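Local coordinates for Ctr9 protein (Myceliophthora thermophila, PDB 6AF0) that probably binds RNA polymerase II complexes, as the tetratricopeptide-repeat subunit of the Paf1 complex, here in a fragment that holds its helical repeat region, at residues K118-L122 / L152-L156; I267-Y273 / E297-K301; S347-Y351 / Y384-K388. All blocks are in the same frame, centred on the assembly; numbering follows the deposited sequence.

Contact 1 of 3, residues K118-L122 / L152-L156; sequences KEYYL and LKASL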
ATOM      1  N   LYS A 118     -11.716  29.922  34.290  1.00 96.41           N
ATOM      2  CA  LYS A 118     -10.360  29.998  34.773  1.00 91.32           C
ATOM      3  C   LYS A 118      -9.791  31.337  34.431  1.00 96.87           C
ATOM      4  O   LYS A 118      -9.174  31.980  35.270  1.00109.66           O
ATOM      5  CB  LYS A 118      -9.464  28.979  34.100  1.00 91.79           C
ATOM      6  CG  LYS A 118     -10.092  27.625  33.912  1.00 97.12           C
ATOM      7  CD  LYS A 118      -9.064  26.516  33.968  1.00 90.17           C
ATOM      8  CE  LYS A 118      -9.541  25.466  34.944  1.00 87.08           C
ATOM      9  NZ  LYS A 118      -8.408  24.612  35.343  1.00 89.76           N
ATOM     10  N   GLU A 119      -9.973  31.752  33.183  1.00 98.67           N
ATOM     11  CA  GLU A 119      -9.376  33.007  32.733  1.00105.26           C
ATOM     12  C   GLU A 119      -9.947  34.201  33.482  1.00 94.02           C
ATOM     13  O   GLU A 119      -9.302  35.243  33.591  1.00 97.61           O
ATOM     14  CB  GLU A 119      -9.536  33.217  31.228  1.00117.52           C
ATOM     15  CG  GLU A 119      -8.534  34.231  30.648  1.00131.72           C
ATOM     16  CD  GLU A 119      -7.103  33.690  30.505  1.00135.32           C
ATOM     17  OE1 GLU A 119      -6.936  32.504  30.133  1.00136.21           O
ATOM     18  OE2 GLU A 119      -6.132  34.457  30.753  1.00122.91           O
ATOM     19  N   TYR A 120     -11.160  34.050  33.981  1.00 85.98           N
ATOM     20  CA  TYR A 120     -11.760  35.067  34.820  1.00 94.28           C
ATOM     21  C   TYR A 120     -10.974  35.271  36.122  1.00 96.96           C
ATOM     22  O   TYR A 120     -10.514  36.390  36.416  1.00 97.42           O
ATOM     23  CB  TYR A 120     -13.198  34.677  35.121  1.00102.03           C
ATOM     24  CG  TYR A 120     -13.891  35.596  36.075  1.00101.13           C
ATOM     25  CD1 TYR A 120     -14.269  36.872  35.677  1.00100.20           C
ATOM     26  CD2 TYR A 120     -14.177  35.191  37.370  1.00 98.09           C
ATOM     27  CE1 TYR A 120     -14.908  37.725  36.546  1.00 98.67           C
ATOM     28  CE2 TYR A 120     -14.815  36.039  38.248  1.00101.68           C
ATOM     29  CZ  TYR A 120     -15.180  37.299  37.826  1.00 97.87           C
ATOM     30  OH  TYR A 120     -15.809  38.137  38.697  1.00 99.76           O
ATOM     31  N   TYR A 121     -10.818  34.189  36.886  1.00 93.95           N
ATOM     32  CA  TYR A 121     -10.042  34.214  38.137  1.00 92.33           C
ATOM     33  C   TYR A 121      -8.557  34.598  37.898  1.00 87.04           C
ATOM     34  O   TYR A 121      -7.926  35.276  38.719  1.00 85.32           O
ATOM     35  CB  TYR A 121     -10.153  32.870  38.866  1.00 89.07           C
ATOM     36  CG  TYR A 121     -11.552  32.542  39.329  1.00 91.08           C
ATOM     37  CD1 TYR A 121     -12.218  33.364  40.227  1.00 99.21           C
ATOM     38  CD2 TYR A 121     -12.210  31.406  38.880  1.00 91.11           C
ATOM     39  CE1 TYR A 121     -13.508  33.069  40.657  1.00 97.89           C
ATOM     40  CE2 TYR A 121     -13.493  31.102  39.308  1.00 96.64           C
ATOM     41  CZ  TYR A 121     -14.139  31.938  40.192  1.00 97.19           C
ATOM     42  OH  TYR A 121     -15.410  31.618  40.600  1.00103.52           O
ATOM     43  N   LEU A 122      -8.015  34.180  36.762  1.00 78.74           N
ATOM     44  CA  LEU A 122      -6.639  34.513  36.420  1.00 81.32           C
ATOM     45  C   LEU A 122      -6.485  36.002  36.273  1.00 87.09           C
ATOM     46  O   LEU A 122      -5.656  36.605  36.927  1.00 99.02           O
ATOM     47  CB  LEU A 122      -6.189  33.795  35.144  1.00 80.87           C
ATOM     48  CG  LEU A 122      -5.360  32.522  35.367  1.00 81.03           C
ATOM     49  CD1 LEU A 122      -6.042  31.521  36.281  1.00 76.51           C
ATOM     50  CD2 LEU A 122      -5.054  31.850  34.050  1.00 86.28           C
ATOM     51  N   LEU A 152       0.011  28.935  35.417  1.00 61.64           N
ATOM     52  CA  LEU A 152      -1.402  28.712  35.173  1.00 63.94           C
ATOM     53  C   LEU A 152      -1.936  29.354  33.886  1.00 69.88           C
ATOM     54  O   LEU A 152      -2.836  28.818  33.250  1.00 83.83           O
ATOM     55  CB  LEU A 152      -2.208  29.228  36.348  1.00 63.42           C
ATOM     56  CG  LEU A 152      -1.948  28.593  37.708  1.00 61.03           C
ATOM     57  CD1 LEU A 152      -2.737  29.338  38.748  1.00 69.56           C
ATOM     58  CD2 LEU A 152      -2.379  27.155  37.727  1.00 63.10           C
ATOM     59  N   LYS A 153      -1.412  30.510  33.523  1.00 73.95           N
ATOM     60  CA  LYS A 153      -1.814  31.170  32.290  1.00 77.10           C
ATOM     61  C   LYS A 153      -1.132  30.470  31.119  1.00 80.38           C
ATOM     62  O   LYS A 153      -1.727  30.274  30.073  1.00 93.73           O
ATOM     63  CB  LYS A 153      -1.445  32.666  32.331  1.00 81.53           C
ATOM     64  CG  LYS A 153      -2.539  33.621  31.828  1.00 90.76           C
ATOM     65  CD  LYS A 153      -2.485  35.015  32.464  1.00 90.83           C
ATOM     66  CE  LYS A 153      -1.088  35.616  32.379  1.00 90.90           C
ATOM     67  NZ  LYS A 153      -1.012  37.015  32.879  1.00 85.18           N
ATOM     68  N   ALA A 154       0.120  30.081  31.303  1.00 81.81           N
ATOM     69  CA  ALA A 154       0.898  29.497  30.219  1.00 82.86           C
ATOM     70  C   ALA A 154       0.336  28.176  29.760  1.00 80.13           C
ATOM     71  O   ALA A 154       0.388  27.877  28.572  1.00 83.24           O
ATOM     72  CB  ALA A 154       2.340  29.305  30.641  1.00 84.98           C
ATOM     73  N   SER A 155      -0.178  27.381  30.700  1.00 75.91           N
ATOM     74  CA  SER A 155      -0.772  26.075  30.369  1.00 71.79           C
ATOM     75  C   SER A 155      -2.045  26.196  29.501  1.00 74.95           C
ATOM     76  O   SER A 155      -2.358  25.303  28.700  1.00 66.14           O
ATOM     77  CB  SER A 155      -1.079  25.288  31.636  1.00 65.17           C
ATOM     78  OG  SER A 155      -1.652  24.019  31.330  1.00 60.94           O
ATOM     79  N   LEU A 156      -2.754  27.314  29.646  1.00 79.45           N
ATOM     80  CA  LEU A 156      -3.942  27.598  28.832  1.00 82.78           C
ATOM     81  C   LEU A 156      -3.667  28.035  27.386  1.00 86.84           C
ATOM     82  O   LEU A 156      -4.596  28.145  26.591  1.00 88.75           O
ATOM     83  CB  LEU A 156      -4.792  28.654  29.516  1.00 82.67           C
ATOM     84  CG  LEU A 156      -5.435  28.208  30.826  1.00 90.59           C
ATOM     85  CD1 LEU A 156      -6.156  29.364  31.516  1.00 90.16           C
ATOM     86  CD2 LEU A 156      -6.402  27.063  30.567  1.00 94.31           C
TER
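L152 meets L122 through its stem: the CB of L152 lies 4.5 Å from L122 CD1. L152 also packs on L96 of helix 82-101. The other branch of L122, CD2, passes near the backbone of L152 and K153 and lies 3.7 Å from the CA of K153. K153 then runs past E119, the two side chains crossing at about a right angle. Here E119 OE2 sits 3.8 Å from K153 CG, beside the aliphatic part of the lysine. The charges do not pair, since E119 OE2 and K153 NZ are 6.1 Å apart. The helices 118-135 and 140-155 follow one another in the chain. The start of the first meets the last part of the second, as in an antiparallel helical hairpin, the building unit of a TPR-type solenoid. L156 comes last along the segment. Its CD1 meets L122 CD2 tip to tip at 3.7 Å and lies 4.2 Å from K118 CB. The side chains of E119 and L156 slide past each other in opposite directions. CG of E119 is anti to the backbone N (chi1 -160°), and a bend at chi2 (75°) turns OE1 to within 3.5 Å of L156 CD1. L156 also packs on R104.

Contact 2 of 3, residues I267-Y273 / E297-K301; sequences ILLGLYY and EYTQK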
ATOM      1  N   ILE A 267      -3.234   8.186  40.433  1.00 55.41           N
ATOM      2  CA  ILE A 267      -3.411   8.199  38.990  1.00 61.75           C
ATOM      3  C   ILE A 267      -2.117   7.831  38.296  1.00 59.24           C
ATOM      4  O   ILE A 267      -2.087   6.943  37.427  1.00 61.29           O
ATOM      5  CB  ILE A 267      -3.873   9.575  38.471  1.00 70.21           C
ATOM      6  CG1 ILE A 267      -5.232   9.926  39.027  1.00 83.65           C
ATOM      7  CG2 ILE A 267      -4.050   9.547  36.965  1.00 75.24           C
ATOM      8  CD1 ILE A 267      -6.283   8.871  38.723  1.00 95.49           C
ATOM      9  N   LEU A 268      -1.056   8.517  38.697  1.00 50.34           N
ATOM     10  CA  LEU A 268       0.222   8.372  38.053  1.00 50.25           C
ATOM     11  C   LEU A 268       0.704   6.919  38.113  1.00 50.41           C
ATOM     12  O   LEU A 268       1.250   6.409  37.141  1.00 55.49           O
ATOM     13  CB  LEU A 268       1.224   9.326  38.697  1.00 51.96           C
ATOM     14  CG  LEU A 268       0.934  10.806  38.495  1.00 50.61           C
ATOM     15  CD1 LEU A 268       1.910  11.685  39.270  1.00 57.23           C
ATOM     16  CD2 LEU A 268       1.015  11.116  37.021  1.00 47.26           C
ATOM     17  N   LEU A 269       0.460   6.259  39.242  1.00 50.88           N
ATOM     18  CA  LEU A 269       0.804   4.854  39.423  1.00 52.20           C
ATOM     19  C   LEU A 269      -0.053   3.963  38.546  1.00 54.98           C
ATOM     20  O   LEU A 269       0.477   3.090  37.862  1.00 60.69           O
ATOM     21  CB  LEU A 269       0.651   4.448  40.879  1.00 54.50           C
ATOM     22  CG  LEU A 269       1.393   3.200  41.364  1.00 52.98           C
ATOM     23  CD1 LEU A 269       2.869   3.202  41.020  1.00 52.62           C
ATOM     24  CD2 LEU A 269       1.227   3.174  42.869  1.00 58.04           C
ATOM     25  N   GLY A 270      -1.364   4.192  38.535  1.00 56.75           N
ATOM     26  CA  GLY A 270      -2.240   3.561  37.533  1.00 60.41           C
ATOM     27  C   GLY A 270      -1.760   3.760  36.090  1.00 60.67           C
ATOM     28  O   GLY A 270      -1.919   2.886  35.237  1.00 64.59           O
ATOM     29  N   LEU A 271      -1.154   4.902  35.802  1.00 56.43           N
ATOM     30  CA  LEU A 271      -0.679   5.131  34.445  1.00 60.64           C
ATOM     31  C   LEU A 271       0.575   4.336  34.187  1.00 57.91           C
ATOM     32  O   LEU A 271       0.872   3.962  33.042  1.00 62.89           O
ATOM     33  CB  LEU A 271      -0.455   6.619  34.159  1.00 58.41           C
ATOM     34  CG  LEU A 271      -1.712   7.474  34.236  1.00 55.57           C
ATOM     35  CD1 LEU A 271      -1.285   8.901  33.999  1.00 58.37           C
ATOM     36  CD2 LEU A 271      -2.800   7.051  33.254  1.00 54.71           C
ATOM     37  N   TYR A 272       1.331   4.100  35.253  1.00 58.66           N
ATOM     38  CA  TYR A 272       2.546   3.295  35.154  1.00 57.08           C
ATOM     39  C   TYR A 272       2.147   1.873  34.777  1.00 55.66           C
ATOM     40  O   TYR A 272       2.691   1.274  33.836  1.00 53.99           O
ATOM     41  CB  TYR A 272       3.331   3.300  36.459  1.00 52.73           C
ATOM     42  CG  TYR A 272       4.377   2.213  36.455  1.00 55.95           C
ATOM     43  CD1 TYR A 272       5.623   2.437  35.911  1.00 55.07           C
ATOM     44  CD2 TYR A 272       4.108   0.947  36.959  1.00 54.15           C
ATOM     45  CE1 TYR A 272       6.572   1.444  35.884  1.00 53.87           C
ATOM     46  CE2 TYR A 272       5.059  -0.050  36.913  1.00 52.64           C
ATOM     47  CZ  TYR A 272       6.275   0.209  36.356  1.00 53.46           C
ATOM     48  OH  TYR A 272       7.241  -0.756  36.312  1.00 66.50           O
ATOM     49  N   TYR A 273       1.179   1.355  35.515  1.00 56.36           N
ATOM     50  CA  TYR A 273       0.714   0.002  35.298  1.00 60.62           C
ATOM     51  C   TYR A 273       0.037  -0.111  33.958  1.00 57.92           C
ATOM     52  O   TYR A 273       0.164  -1.135  33.332  1.00 62.41           O
ATOM     53  CB  TYR A 273      -0.229  -0.456  36.423  1.00 61.63           C
ATOM     54  CG  TYR A 273       0.503  -0.821  37.678  1.00 64.75           C
ATOM     55  CD1 TYR A 273       1.264  -1.981  37.756  1.00 64.43           C
ATOM     56  CD2 TYR A 273       0.458   0.006  38.779  1.00 68.07           C
ATOM     57  CE1 TYR A 273       1.945  -2.297  38.912  1.00 71.76           C
ATOM     58  CE2 TYR A 273       1.143  -0.296  39.927  1.00 70.90           C
ATOM     59  CZ  TYR A 273       1.881  -1.448  39.993  1.00 73.50           C
ATOM     60  OH  TYR A 273       2.548  -1.752  41.150  1.00 78.97           O
ATOM     61  N   GLU A 297      -7.815  -0.340  41.064  1.00 76.96           N
ATOM     62  CA  GLU A 297      -7.187   0.046  42.288  1.00 72.73           C
ATOM     63  C   GLU A 297      -6.898   1.518  42.236  1.00 75.44           C
ATOM     64  O   GLU A 297      -7.507   2.307  42.969  1.00 85.59           O
ATOM     65  CB  GLU A 297      -5.884  -0.707  42.473  1.00 72.38           C
ATOM     66  CG  GLU A 297      -5.370  -0.717  43.897  1.00 79.19           C
ATOM     67  CD  GLU A 297      -4.211  -1.682  44.083  1.00 84.68           C
ATOM     68  OE1 GLU A 297      -4.133  -2.667  43.320  1.00 87.47           O
ATOM     69  OE2 GLU A 297      -3.379  -1.481  44.996  1.00 94.38           O
ATOM     70  N   TYR A 298      -5.999   1.893  41.339  1.00 64.86           N
ATOM     71  CA  TYR A 298      -5.361   3.180  41.461  1.00 63.55           C
ATOM     72  C   TYR A 298      -6.170   4.320  40.902  1.00 61.17           C
ATOM     73  O   TYR A 298      -6.048   5.446  41.346  1.00 67.43           O
ATOM     74  CB  TYR A 298      -3.987   3.125  40.825  1.00 66.14           C
ATOM     75  CG  TYR A 298      -3.038   2.341  41.660  1.00 64.38           C
ATOM     76  CD1 TYR A 298      -2.906   2.617  43.008  1.00 59.58           C
ATOM     77  CD2 TYR A 298      -2.266   1.326  41.118  1.00 66.92           C
ATOM     78  CE1 TYR A 298      -2.046   1.908  43.805  1.00 56.74           C
ATOM     79  CE2 TYR A 298      -1.378   0.620  41.910  1.00 62.05           C
ATOM     80  CZ  TYR A 298      -1.286   0.908  43.256  1.00 60.22           C
ATOM     81  OH  TYR A 298      -0.414   0.181  44.038  1.00 64.22           O
ATOM     82  N   THR A 299      -7.012   4.032  39.936  1.00 57.99           N
ATOM     83  CA  THR A 299      -7.718   5.087  39.283  1.00 59.80           C
ATOM     84  C   THR A 299      -9.036   5.278  39.967  1.00 63.90           C
ATOM     85  O   THR A 299      -9.501   6.401  40.126  1.00 65.17           O
ATOM     86  CB  THR A 299      -7.929   4.778  37.795  1.00 63.80           C
ATOM     87  OG1 THR A 299      -6.690   4.332  37.193  1.00 54.15           O
ATOM     88  CG2 THR A 299      -8.447   6.007  37.085  1.00 63.46           C
ATOM     89  N   GLN A 300      -9.656   4.175  40.357  1.00 71.14           N
ATOM     90  CA  GLN A 300     -10.865   4.275  41.143  1.00 77.93           C
ATOM     91  C   GLN A 300     -10.544   4.966  42.464  1.00 74.15           C
ATOM     92  O   GLN A 300     -11.271   5.868  42.870  1.00 72.38           O
ATOM     93  CB  GLN A 300     -11.484   2.895  41.362  1.00 79.95           C
ATOM     94  CG  GLN A 300     -12.748   2.934  42.197  1.00 85.75           C
ATOM     95  CD  GLN A 300     -13.827   2.067  41.624  1.00 79.67           C
ATOM     96  OE1 GLN A 300     -13.626   0.871  41.424  1.00 76.96           O
ATOM     97  NE2 GLN A 300     -14.981   2.663  41.351  1.00 79.91           N
ATOM     98  N   LYS A 301      -9.446   4.554  43.106  1.00 76.41           N
ATOM     99  CA  LYS A 301      -9.091   5.076  44.420  1.00 81.67           C
ATOM    100  C   LYS A 301      -8.975   6.557  44.283  1.00 74.38           C
ATOM    101  O   LYS A 301      -9.587   7.312  45.037  1.00 79.53           O
ATOM    102  CB  LYS A 301      -7.779   4.486  44.951  1.00 91.22           C
ATOM    103  CG  LYS A 301      -7.553   4.691  46.457  1.00 96.97           C
ATOM    104  CD  LYS A 301      -6.790   3.517  47.078  1.00110.60           C
ATOM    105  CE  LYS A 301      -7.616   2.219  47.152  1.00111.86           C
ATOM    106  NZ  LYS A 301      -8.277   2.037  48.478  1.00116.36           N
TER
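The ring of Y298 is the main piece of this contact, laid against L269, G270 and Y273 of helix 263-279. The helices 263-279 and 285-305 are consecutive and form an antiparallel helical hairpin of the TPR-like solenoid. Their axes here approach to 7.7 Å at a crossing angle of -151°. L269 CD2 lies over one face of the Y298 ring, 3.7 Å from its centroid, in a CH-pi contact offset toward the rim. E297 CD lies over the opposite face. Y273 meets the same ring rim to rim, with planes only 13° apart and CE2 of each tyrosine at 3.3 Å. This is not a face stack. At the root of the side chain, CB of Y298 sits 3.6 Å from the backbone N of G270. CA of G270 and CA of Y298 are 5.0 Å apart, consistent with the lack of a side chain on G270. With an alanine in place of Y298, a gap would probably open beside L269 and Y273, and the L269 methyl would lose its ring face. The I267 and T299 side chains cross at about a right angle, I267 CD1 3.9 Å from T299 CG2. Further out, L269 is also packed on L256 of helix 245-258, and K249 of that helix hydrogen-bonds Y273 OH. T299 OG1, beside its backbone N (chi1 -48°), hydrogen-bonds A294 O.

Contact 3 of 3, residues S347-Y351 / Y384-K388; sequences SDGWY and YLPAK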
ATOM      1  N   SER A 347      -7.583  16.835  24.426  1.00 56.78           N
ATOM      2  CA  SER A 347      -7.572  16.030  23.206  1.00 61.85           C
ATOM      3  C   SER A 347      -7.947  14.569  23.473  1.00 60.35           C
ATOM      4  O   SER A 347      -8.582  13.933  22.648  1.00 63.82           O
ATOM      5  CB  SER A 347      -6.222  16.069  22.526  1.00 62.35           C
ATOM      6  OG  SER A 347      -5.450  14.992  22.997  1.00 75.66           O
ATOM      7  N   ASP A 348      -7.532  14.044  24.622  1.00 64.14           N
ATOM      8  CA  ASP A 348      -7.797  12.643  24.990  1.00 61.05           C
ATOM      9  C   ASP A 348      -9.264  12.458  25.285  1.00 60.63           C
ATOM     10  O   ASP A 348      -9.877  11.462  24.885  1.00 65.93           O
ATOM     11  CB  ASP A 348      -6.975  12.228  26.205  1.00 59.78           C
ATOM     12  CG  ASP A 348      -5.513  11.992  25.882  1.00 62.62           C
ATOM     13  OD1 ASP A 348      -5.096  12.170  24.723  1.00 77.73           O
ATOM     14  OD2 ASP A 348      -4.757  11.626  26.800  1.00 65.57           O
ATOM     15  N   GLY A 349      -9.838  13.439  25.956  1.00 62.34           N
ATOM     16  CA  GLY A 349     -11.279  13.442  26.215  1.00 68.74           C
ATOM     17  C   GLY A 349     -12.109  13.468  24.945  1.00 67.40           C
ATOM     18  O   GLY A 349     -13.066  12.709  24.822  1.00 65.74           O
ATOM     19  N   TRP A 350     -11.739  14.340  24.005  1.00 66.62           N
ATOM     20  CA  TRP A 350     -12.487  14.459  22.748  1.00 70.58           C
ATOM     21  C   TRP A 350     -12.340  13.151  21.996  1.00 69.44           C
ATOM     22  O   TRP A 350     -13.290  12.632  21.419  1.00 76.32           O
ATOM     23  CB  TRP A 350     -12.032  15.651  21.872  1.00 71.27           C
ATOM     24  CG  TRP A 350     -12.472  17.008  22.367  1.00 74.58           C
ATOM     25  CD1 TRP A 350     -11.658  18.058  22.686  1.00 82.12           C
ATOM     26  CD2 TRP A 350     -13.809  17.455  22.618  1.00 75.82           C
ATOM     27  NE1 TRP A 350     -12.399  19.133  23.121  1.00 79.24           N
ATOM     28  CE2 TRP A 350     -13.723  18.793  23.095  1.00 79.18           C
ATOM     29  CE3 TRP A 350     -15.074  16.862  22.499  1.00 80.88           C
ATOM     30  CZ2 TRP A 350     -14.862  19.554  23.445  1.00 79.09           C
ATOM     31  CZ3 TRP A 350     -16.225  17.626  22.861  1.00 80.60           C
ATOM     32  CH2 TRP A 350     -16.096  18.955  23.327  1.00 81.25           C
ATOM     33  N   TYR A 351     -11.145  12.594  22.038  1.00 69.39           N
ATOM     34  CA  TYR A 351     -10.895  11.348  21.348  1.00 68.50           C
ATOM     35  C   TYR A 351     -11.773  10.233  21.913  1.00 66.30           C
ATOM     36  O   TYR A 351     -12.361   9.488  21.166  1.00 68.35           O
ATOM     37  CB  TYR A 351      -9.429  10.969  21.426  1.00 62.70           C
ATOM     38  CG  TYR A 351      -9.158   9.683  20.712  1.00 70.08           C
ATOM     39  CD1 TYR A 351      -9.236   9.611  19.329  1.00 74.04           C
ATOM     40  CD2 TYR A 351      -8.848   8.521  21.410  1.00 72.21           C
ATOM     41  CE1 TYR A 351      -8.991   8.422  18.657  1.00 76.55           C
ATOM     42  CE2 TYR A 351      -8.582   7.335  20.744  1.00 72.79           C
ATOM     43  CZ  TYR A 351      -8.669   7.294  19.364  1.00 73.07           C
ATOM     44  OH  TYR A 351      -8.446   6.148  18.661  1.00 73.52           O
ATOM     45  N   TYR A 384      -3.219  14.719  17.156  1.00 86.25           N
ATOM     46  CA  TYR A 384      -3.359  13.373  17.686  1.00 76.48           C
ATOM     47  C   TYR A 384      -3.612  12.411  16.533  1.00 72.34           C
ATOM     48  O   TYR A 384      -4.703  12.408  15.933  1.00 68.71           O
ATOM     49  CB  TYR A 384      -4.500  13.313  18.714  1.00 73.16           C
ATOM     50  CG  TYR A 384      -4.413  12.137  19.663  1.00 73.41           C
ATOM     51  CD1 TYR A 384      -3.296  11.927  20.459  1.00 79.64           C
ATOM     52  CD2 TYR A 384      -5.453  11.232  19.762  1.00 76.89           C
ATOM     53  CE1 TYR A 384      -3.216  10.832  21.308  1.00 79.37           C
ATOM     54  CE2 TYR A 384      -5.393  10.152  20.612  1.00 78.89           C
ATOM     55  CZ  TYR A 384      -4.278   9.950  21.381  1.00 78.48           C
ATOM     56  OH  TYR A 384      -4.287   8.847  22.200  1.00 76.12           O
ATOM     57  N   LEU A 385      -2.605  11.586  16.253  1.00 62.75           N
ATOM     58  CA  LEU A 385      -2.674  10.610  15.169  1.00 67.15           C
ATOM     59  C   LEU A 385      -3.936   9.708  15.164  1.00 67.32           C
ATOM     60  O   LEU A 385      -4.571   9.520  14.134  1.00 74.06           O
ATOM     61  CB  LEU A 385      -1.402   9.783  15.165  1.00 65.89           C
ATOM     62  CG  LEU A 385      -1.152   9.010  13.876  1.00 72.84           C
ATOM     63  CD1 LEU A 385       0.337   8.888  13.585  1.00 76.52           C
ATOM     64  CD2 LEU A 385      -1.784   7.632  13.956  1.00 79.03           C
ATOM     65  N   PRO A 386      -4.305   9.157  16.307  1.00 69.68           N
ATOM     66  CA  PRO A 386      -5.546   8.392  16.288  1.00 77.30           C
ATOM     67  C   PRO A 386      -6.794   9.213  15.940  1.00 73.09           C
ATOM     68  O   PRO A 386      -7.780   8.658  15.415  1.00 74.82           O
ATOM     69  CB  PRO A 386      -5.644   7.844  17.730  1.00 79.43           C
ATOM     70  CG  PRO A 386      -4.240   7.829  18.219  1.00 77.46           C
ATOM     71  CD  PRO A 386      -3.569   9.003  17.574  1.00 72.21           C
ATOM     72  N   ALA A 387      -6.776  10.499  16.268  1.00 69.25           N
ATOM     73  CA  ALA A 387      -7.955  11.347  16.049  1.00 75.39           C
ATOM     74  C   ALA A 387      -8.129  11.611  14.555  1.00 75.37           C
ATOM     75  O   ALA A 387      -9.247  11.609  14.008  1.00 66.55           O
ATOM     76  CB  ALA A 387      -7.813  12.660  16.799  1.00 75.36           C
ATOM     77  N   LYS A 388      -6.982  11.847  13.927  1.00 68.85           N
ATOM     78  CA  LYS A 388      -6.885  12.055  12.502  1.00 69.26           C
ATOM     79  C   LYS A 388      -7.383  10.834  11.763  1.00 70.77           C
ATOM     80  O   LYS A 388      -8.080  10.954  10.743  1.00 75.40           O
ATOM     81  CB  LYS A 388      -5.423  12.344  12.101  1.00 71.03           C
ATOM     82  CG  LYS A 388      -4.901  13.695  12.576  1.00 74.17           C
ATOM     83  CD  LYS A 388      -3.434  13.923  12.249  1.00 72.49           C
ATOM     84  CE  LYS A 388      -2.975  15.215  12.905  1.00 75.00           C
ATOM     85  NZ  LYS A 388      -1.504  15.417  12.820  1.00 78.94           N
TER
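Y351 and Y384 form the tight half of this contact. Their rings make a T-shaped pair: the edge of Y384 points at the face of Y351. The planes stand at 72° and the centroids are 5.3 Å apart. Y384 CE2 is the atom that comes down on the ring, 3.8 Å from Y351 CG and toward the rim. CG of Y351 is anti to the backbone N (chi1 -180°), which sends the ring across to the start of helix 385-396. There P386 CB lies 3.5 Å from Y351 CZ, and A387 CB lies 4.2 Å from Y351 CD1. Y351 OH touches P386 CB and is hydrogen-bonded to R355 NE. Helix 343-360 and helix 385-396 are not neighbours in sequence. Helix 363-376 comes between them and touches both, with A373 against W350 and A387, and a chain of another protein packs on Y351, Y384 and P386. Such packing of a helix on the next but one is a feature of TPR-like superhelices. Y384 holds the N-cap position of helix 385-396. Its ring is flanked by P386 as well, whose CD sits 3.6 Å above the centre of one face. The D348 side is looser and partly exposed. D348 OD1 lies over a face of the Y384 ring at 4.1 Å from Y384 CZ, with the carboxylate plane turned 53° from the ring. OD1 is held instead by a salt bridge to R377 NH2, and NE of R377 also bonds S347 OG.

All three contacts join helices of one solenoid, and none shares a helix with another. Contacts 1 and 2 each join two successive helices. Contact 3 reaches over an intervening helix. Contacts 2 and 3 are buried, while contact 1 is only partly so. Their chemistry follows: contact 1 is leucine packing edged by a glutamate and a lysine, contact 2 turns on tyrosines and a glycine, and contact 3 on a T-shaped tyrosine pair and a proline. No hydrogen bond crosses any of them; several polar ends, such as those of Y273, T299, D348 and Y351, have partners outside the segments. The centre of contact 1 lies about 47 Å from the centre of the chain, that of contact 3 about 25 Å.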